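Local coordinates for autophagy-related protein 9 (Schizosaccharomyces pombe, PDB 7D0I), which scrambles phospholipids between membrane leaflets as a homotrimer, helping to supply membrane to the growing autophagosome, at residues R406-L411 and C628-V633; W381-F386 and R413-A418. The protein carries 1 engineered substitution. All coordinates share one frame; numbering follows the deposited sequence.

Contact 1 of 2, residues R406-L411 and C628-V633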
loop_
_atom_site.group_PDB
_atom_site.type_symbol
_atom_site.label_atom_id
_atom_site.label_comp_id
_atom_site.label_asym_id
_atom_site.label_seq_id
_atom_site.Cartn_x
_atom_site.Cartn_y
_atom_site.Cartn_z
ATOM N N ARG A 406 -37.869 42.403 -16.870
ATOM C CA ARG A 406 -38.330 43.222 -15.758
ATOM C C ARG A 406 -37.343 43.176 -14.602
ATOM O O ARG A 406 -37.019 44.211 -14.015
ATOM C CB ARG A 406 -39.708 42.751 -15.300
ATOM C CG ARG A 406 -40.231 43.474 -14.082
ATOM C CD ARG A 406 -41.614 42.977 -13.708
ATOM N NE ARG A 406 -41.643 41.531 -13.535
ATOM C CZ ARG A 406 -41.538 40.916 -12.361
ATOM N NH1 ARG A 406 -41.576 39.595 -12.299
ATOM N NH2 ARG A 406 -41.405 41.627 -11.251
ATOM N N LEU A 407 -36.855 41.983 -14.268
ATOM C CA LEU A 407 -35.901 41.852 -13.175
ATOM C C LEU A 407 -34.572 42.504 -13.522
ATOM O O LEU A 407 -33.962 43.170 -12.680
ATOM C CB LEU A 407 -35.701 40.381 -12.837
ATOM C CG LEU A 407 -36.969 39.628 -12.470
ATOM C CD1 LEU A 407 -36.641 38.182 -12.274
ATOM C CD2 LEU A 407 -37.570 40.204 -11.218
ATOM N N SER A 408 -34.112 42.336 -14.747
ATOM C CA SER A 408 -32.858 42.934 -15.182
ATOM C C SER A 408 -32.933 44.407 -15.343
ATOM O O SER A 408 -31.967 45.006 -15.808
ATOM C CB SER A 408 -32.410 42.302 -16.494
ATOM O OG SER A 408 -31.745 43.250 -17.304
ATOM N N GLU A 409 -34.055 45.027 -15.000
ATOM C CA GLU A 409 -34.153 46.474 -14.940
ATOM C C GLU A 409 -34.568 46.983 -13.574
ATOM O O GLU A 409 -34.348 48.161 -13.283
ATOM C CB GLU A 409 -35.145 46.993 -15.991
ATOM C CG GLU A 409 -34.938 48.449 -16.365
ATOM C CD GLU A 409 -35.800 48.878 -17.535
ATOM O OE1 GLU A 409 -36.588 48.046 -18.031
ATOM O OE2 GLU A 409 -35.687 50.048 -17.961
ATOM N N GLU A 410 -35.162 46.142 -12.733
ATOM C CA GLU A 410 -35.308 46.462 -11.325
ATOM C C GLU A 410 -34.029 46.204 -10.549
ATOM O O GLU A 410 -33.980 46.509 -9.357
ATOM C CB GLU A 410 -36.449 45.654 -10.707
ATOM C CG GLU A 410 -37.806 45.930 -11.323
ATOM C CD GLU A 410 -38.921 45.163 -10.646
ATOM O OE1 GLU A 410 -38.628 44.339 -9.755
ATOM O OE2 GLU A 410 -40.095 45.388 -11.006
ATOM N N LEU A 411 -33.008 45.645 -11.193
ATOM C CA LEU A 411 -31.718 45.439 -10.557
ATOM C C LEU A 411 -30.765 46.593 -10.802
ATOM O O LEU A 411 -29.901 46.859 -9.963
ATOM C CB LEU A 411 -31.090 44.133 -11.045
ATOM C CG LEU A 411 -29.829 43.651 -10.330
ATOM C CD1 LEU A 411 -30.054 43.636 -8.848
ATOM C CD2 LEU A 411 -29.442 42.273 -10.810
ATOM N N CYS A 628 -23.711 44.940 -16.282
ATOM C CA CYS A 628 -23.665 43.504 -16.054
ATOM C C CYS A 628 -24.900 42.989 -15.328
ATOM O O CYS A 628 -24.885 41.872 -14.809
ATOM C CB CYS A 628 -22.406 43.136 -15.270
ATOM S SG CYS A 628 -20.863 43.429 -16.140
ATOM N N SER A 629 -25.972 43.780 -15.276
ATOM C CA SER A 629 -27.151 43.358 -14.533
ATOM C C SER A 629 -27.857 42.210 -15.236
ATOM O O SER A 629 -28.161 41.186 -14.615
ATOM C CB SER A 629 -28.101 44.533 -14.341
ATOM O OG SER A 629 -28.539 45.019 -15.591
ATOM N N GLN A 630 -28.113 42.359 -16.536
ATOM C CA GLN A 630 -28.808 41.327 -17.297
ATOM C C GLN A 630 -28.184 39.957 -17.065
ATOM O O GLN A 630 -28.853 39.025 -16.611
ATOM C CB GLN A 630 -28.797 41.677 -18.783
ATOM C CG GLN A 630 -29.660 40.768 -19.631
ATOM C CD GLN A 630 -31.134 40.961 -19.362
ATOM O OE1 GLN A 630 -31.678 42.044 -19.567
ATOM N NE2 GLN A 630 -31.789 39.912 -18.892
ATOM N N ASP A 631 -26.885 39.835 -17.354
ATOM C CA ASP A 631 -26.172 38.578 -17.145
ATOM C C ASP A 631 -26.474 37.993 -15.776
ATOM O O ASP A 631 -26.793 36.805 -15.656
ATOM C CB ASP A 631 -24.670 38.791 -17.297
ATOM C CG ASP A 631 -24.243 38.904 -18.737
ATOM O OD1 ASP A 631 -24.990 38.426 -19.616
ATOM O OD2 ASP A 631 -23.156 39.460 -18.991
ATOM N N ILE A 632 -26.402 38.822 -14.736
ATOM C CA ILE A 632 -26.621 38.334 -13.380
ATOM C C ILE A 632 -27.959 37.622 -13.287
ATOM O O ILE A 632 -28.039 36.477 -12.832
ATOM C CB ILE A 632 -26.522 39.488 -12.371
ATOM C CG1 ILE A 632 -25.077 39.949 -12.254
ATOM C CG2 ILE A 632 -27.041 39.053 -11.030
ATOM C CD1 ILE A 632 -24.929 41.268 -11.583
ATOM N N VAL A 633 -29.021 38.270 -13.768
ATOM C CA VAL A 633 -30.335 37.635 -13.758
ATOM C C VAL A 633 -30.276 36.296 -14.480
ATOM O O VAL A 633 -30.699 35.262 -13.943
ATOM C CB VAL A 633 -31.385 38.565 -14.384
ATOM C CG1 VAL A 633 -32.702 37.849 -14.494
ATOM C CG2 VAL A 633 -31.534 39.802 -13.546
#
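The short helical segments 406-410 and 629-633 pass each other with axes 8.5 Å apart and their directions at 129°, bringing the CA atoms of Ser408 and Gln630 within 4.8 Å. A serine suits this crossing point because its small side chain leaves room for the other backbone and still offers a polar group. Ser408 OG donates to Gln630 OE1 at 2.6 Å, approaching from above the carboxamide plane, 72° out of it, and so not along a lone pair. Gln630 reaches it with CG anti to the backbone N and a bend at chi2 (69°), while its NE2 is held by Arg404 O and Asp634 OD1, so both ends of the amide are engaged. The contact joins two helices of the ATG9 fold that probably lie on the cytoplasmic side, the second following helix 603-624, which is thought to dip into the membrane. Beside the polar pair the branched residues meet: Val633 CG2 lies against Ser408 CA at 3.8 Å, and Val633 CG1 comes 4.3 Å from Leu407 CB. Where Leu411 crosses Ile632 at about a right angle, Leu411 CD2 touches Ile632 CG2 at 4.0 Å. Ser629, another small residue on the facing side, turns its OG to Arg412 NE and Pro626 O.

Contact 2 of 2, residues W381-F386 and R413-A418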
loop_
_atom_site.group_PDB
_atom_site.type_symbol
_atom_site.label_atom_id
_atom_site.label_comp_id
_atom_site.label_asym_id
_atom_site.label_seq_id
_atom_site.Cartn_x
_atom_site.Cartn_y
_atom_site.Cartn_z
ATOM N N TRP A 381 -26.231 43.307 -0.664
ATOM C CA TRP A 381 -27.468 44.050 -0.475
ATOM C C TRP A 381 -28.227 44.263 -1.777
ATOM O O TRP A 381 -29.453 44.124 -1.805
ATOM C CB TRP A 381 -27.207 45.406 0.177
ATOM C CG TRP A 381 -28.483 46.138 0.452
ATOM C CD1 TRP A 381 -29.248 46.052 1.575
ATOM C CD2 TRP A 381 -29.162 47.050 -0.424
ATOM N NE1 TRP A 381 -30.352 46.859 1.461
ATOM C CE2 TRP A 381 -30.323 47.480 0.240
ATOM C CE3 TRP A 381 -28.900 47.543 -1.703
ATOM C CZ2 TRP A 381 -31.219 48.381 -0.330
ATOM C CZ3 TRP A 381 -29.788 48.438 -2.266
ATOM C CH2 TRP A 381 -30.932 48.846 -1.582
ATOM N N CYS A 382 -27.532 44.609 -2.857
ATOM C CA CYS A 382 -28.210 44.855 -4.122
ATOM C C CYS A 382 -28.781 43.571 -4.701
ATOM O O CYS A 382 -29.958 43.514 -5.064
ATOM C CB CYS A 382 -27.248 45.497 -5.115
ATOM S SG CYS A 382 -26.542 47.036 -4.577
ATOM N N ILE A 383 -27.960 42.532 -4.793
ATOM C CA ILE A 383 -28.335 41.314 -5.494
ATOM C C ILE A 383 -29.033 40.341 -4.558
ATOM O O ILE A 383 -30.202 40.006 -4.762
ATOM C CB ILE A 383 -27.106 40.652 -6.129
ATOM C CG1 ILE A 383 -26.442 41.605 -7.110
ATOM C CG2 ILE A 383 -27.500 39.390 -6.826
ATOM C CD1 ILE A 383 -25.219 41.034 -7.751
ATOM N N PHE A 384 -28.337 39.887 -3.523
ATOM C CA PHE A 384 -28.847 38.763 -2.751
ATOM C C PHE A 384 -30.032 39.126 -1.867
ATOM O O PHE A 384 -30.736 38.222 -1.413
ATOM C CB PHE A 384 -27.727 38.152 -1.920
ATOM C CG PHE A 384 -26.680 37.477 -2.742
ATOM C CD1 PHE A 384 -26.959 36.314 -3.408
ATOM C CD2 PHE A 384 -25.424 38.011 -2.857
ATOM C CE1 PHE A 384 -26.009 35.697 -4.169
ATOM C CE2 PHE A 384 -24.472 37.394 -3.618
ATOM C CZ PHE A 384 -24.765 36.236 -4.271
ATOM N N ASN A 385 -30.272 40.407 -1.602
ATOM C CA ASN A 385 -31.529 40.790 -0.969
ATOM C C ASN A 385 -32.668 40.861 -1.966
ATOM O O ASN A 385 -33.832 40.761 -1.569
ATOM C CB ASN A 385 -31.407 42.143 -0.277
ATOM C CG ASN A 385 -30.762 42.048 1.072
ATOM O OD1 ASN A 385 -30.875 41.035 1.754
ATOM N ND2 ASN A 385 -30.076 43.102 1.473
ATOM N N PHE A 386 -32.355 41.039 -3.241
ATOM C CA PHE A 386 -33.354 41.154 -4.291
ATOM C C PHE A 386 -33.670 39.819 -4.926
ATOM O O PHE A 386 -34.785 39.615 -5.405
ATOM C CB PHE A 386 -32.851 42.131 -5.351
ATOM C CG PHE A 386 -33.710 42.216 -6.569
ATOM C CD1 PHE A 386 -34.994 42.708 -6.491
ATOM C CD2 PHE A 386 -33.215 41.846 -7.797
ATOM C CE1 PHE A 386 -35.773 42.803 -7.612
ATOM C CE2 PHE A 386 -33.989 41.941 -8.917
ATOM C CZ PHE A 386 -35.269 42.420 -8.825
ATOM N N ARG A 413 -31.915 49.680 -10.975
ATOM C CA ARG A 413 -32.461 50.660 -10.051
ATOM C C ARG A 413 -32.152 50.335 -8.597
ATOM O O ARG A 413 -32.604 51.066 -7.711
ATOM C CB ARG A 413 -33.970 50.785 -10.249
ATOM C CG ARG A 413 -34.375 51.070 -11.683
ATOM C CD ARG A 413 -35.830 51.509 -11.793
ATOM N NE ARG A 413 -36.754 50.584 -11.144
ATOM C CZ ARG A 413 -37.368 50.829 -9.989
ATOM N NH1 ARG A 413 -37.157 51.973 -9.356
ATOM N NH2 ARG A 413 -38.195 49.932 -9.471
ATOM N N ARG A 414 -31.421 49.254 -8.332
ATOM C CA ARG A 414 -30.829 48.993 -7.028
ATOM C C ARG A 414 -29.353 49.343 -6.990
ATOM O O ARG A 414 -28.877 49.906 -6.002
ATOM C CB ARG A 414 -30.999 47.524 -6.645
ATOM C CG ARG A 414 -32.427 47.074 -6.565
ATOM C CD ARG A 414 -32.508 45.618 -6.192
ATOM N NE ARG A 414 -32.017 45.370 -4.845
ATOM C CZ ARG A 414 -32.770 45.446 -3.758
ATOM N NH1 ARG A 414 -32.252 45.205 -2.567
ATOM N NH2 ARG A 414 -34.048 45.768 -3.864
ATOM N N PHE A 415 -28.621 49.005 -8.051
ATOM C CA PHE A 415 -27.232 49.425 -8.155
ATOM C C PHE A 415 -27.112 50.938 -8.082
ATOM O O PHE A 415 -26.182 51.463 -7.462
ATOM C CB PHE A 415 -26.622 48.906 -9.454
ATOM C CG PHE A 415 -26.338 47.435 -9.451
ATOM C CD1 PHE A 415 -26.027 46.778 -8.279
ATOM C CD2 PHE A 415 -26.376 46.709 -10.621
ATOM C CE1 PHE A 415 -25.760 45.430 -8.281
ATOM C CE2 PHE A 415 -26.113 45.364 -10.623
ATOM C CZ PHE A 415 -25.805 44.724 -9.457
ATOM N N ILE A 416 -28.057 51.659 -8.682
ATOM C CA ILE A 416 -27.981 53.116 -8.675
ATOM C C ILE A 416 -28.218 53.666 -7.274
ATOM O O ILE A 416 -27.511 54.575 -6.821
ATOM C CB ILE A 416 -28.969 53.702 -9.693
ATOM C CG1 ILE A 416 -28.544 53.328 -11.113
ATOM C CG2 ILE A 416 -29.057 55.202 -9.543
ATOM C CD1 ILE A 416 -27.142 53.737 -11.454
ATOM N N VAL A 417 -29.210 53.128 -6.564
ATOM C CA VAL A 417 -29.486 53.598 -5.209
ATOM C C VAL A 417 -28.314 53.291 -4.286
ATOM O O VAL A 417 -27.939 54.110 -3.437
ATOM C CB VAL A 417 -30.791 52.976 -4.686
ATOM C CG1 VAL A 417 -31.034 53.392 -3.253
ATOM C CG2 VAL A 417 -31.951 53.387 -5.560
ATOM N N ALA A 418 -27.718 52.106 -4.430
ATOM C CA ALA A 418 -26.572 51.771 -3.599
ATOM C C ALA A 418 -25.378 52.651 -3.927
ATOM O O ALA A 418 -24.621 53.032 -3.030
ATOM C CB ALA A 418 -26.205 50.302 -3.765
#
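Arg414 is the knob of this contact, its side chain set among Trp381, Cys382, Asn385 and Phe386. The guanidinium lies over the indole six-membered ring, with Arg414 CZ 4.6 Å from the Trp381 ring centroid and the planes 27° apart, a stacked cation-pi pair; Phe386 CB sits against the opposite face. Two main-chain carbonyls fix its rotation: Arg414 NH1 donates to Trp381 O at 3.1 Å almost straight (163°), and Arg414 NE reaches a lone pair of Cys382 O at 2.8 Å on a more bent path. Arginine suits the place because one flat group can stack by its faces while donating from its edge; the bend at chi3 (66°) turns it there. An alanine here would remove both donors and the cation over the indole, and would probably loosen the hold of helix 412-425 on segment 381-386. Further in, the chemistry is apolar: Cys382 CB meets Phe415 CE1 at 3.5 Å, Cys382 SG stands at the edge of that ring, and Ile383 CG1 touches Phe415 CZ at 4.0 Å. Phe625 and Leu621 pack on Phe415 from beyond. The side chain of Trp381 lies about 4 Å from a bound detergent, so this Arg-Trp cation-pi stack borders the lauryl maltose neopentyl glycol site.

Both contacts are largely buried, their centres 10 Å apart, but contact 2 carries its polar part, Trp381 and Arg414, at a partly exposed margin, whereas in contact 1 Ser408 is buried and Gln630 partly exposed. Helices 384-387, 404-410 and 412-425 follow one another; contact 2 draws both segments from this part of the chain, while contact 1 ties 406-411 to the distant helix 629-638. Leu411 packs on Phe386 and Ile632 on Ile383, so that their apolar layers join. Contact 1 relies on small and branched residues with one neutral hydrogen bond, contact 2 on a charged guanidinium against aromatic and main-chain groups. Contact 2 also lies nearer the bound detergent, about 13 Å from the side chain of Leu411.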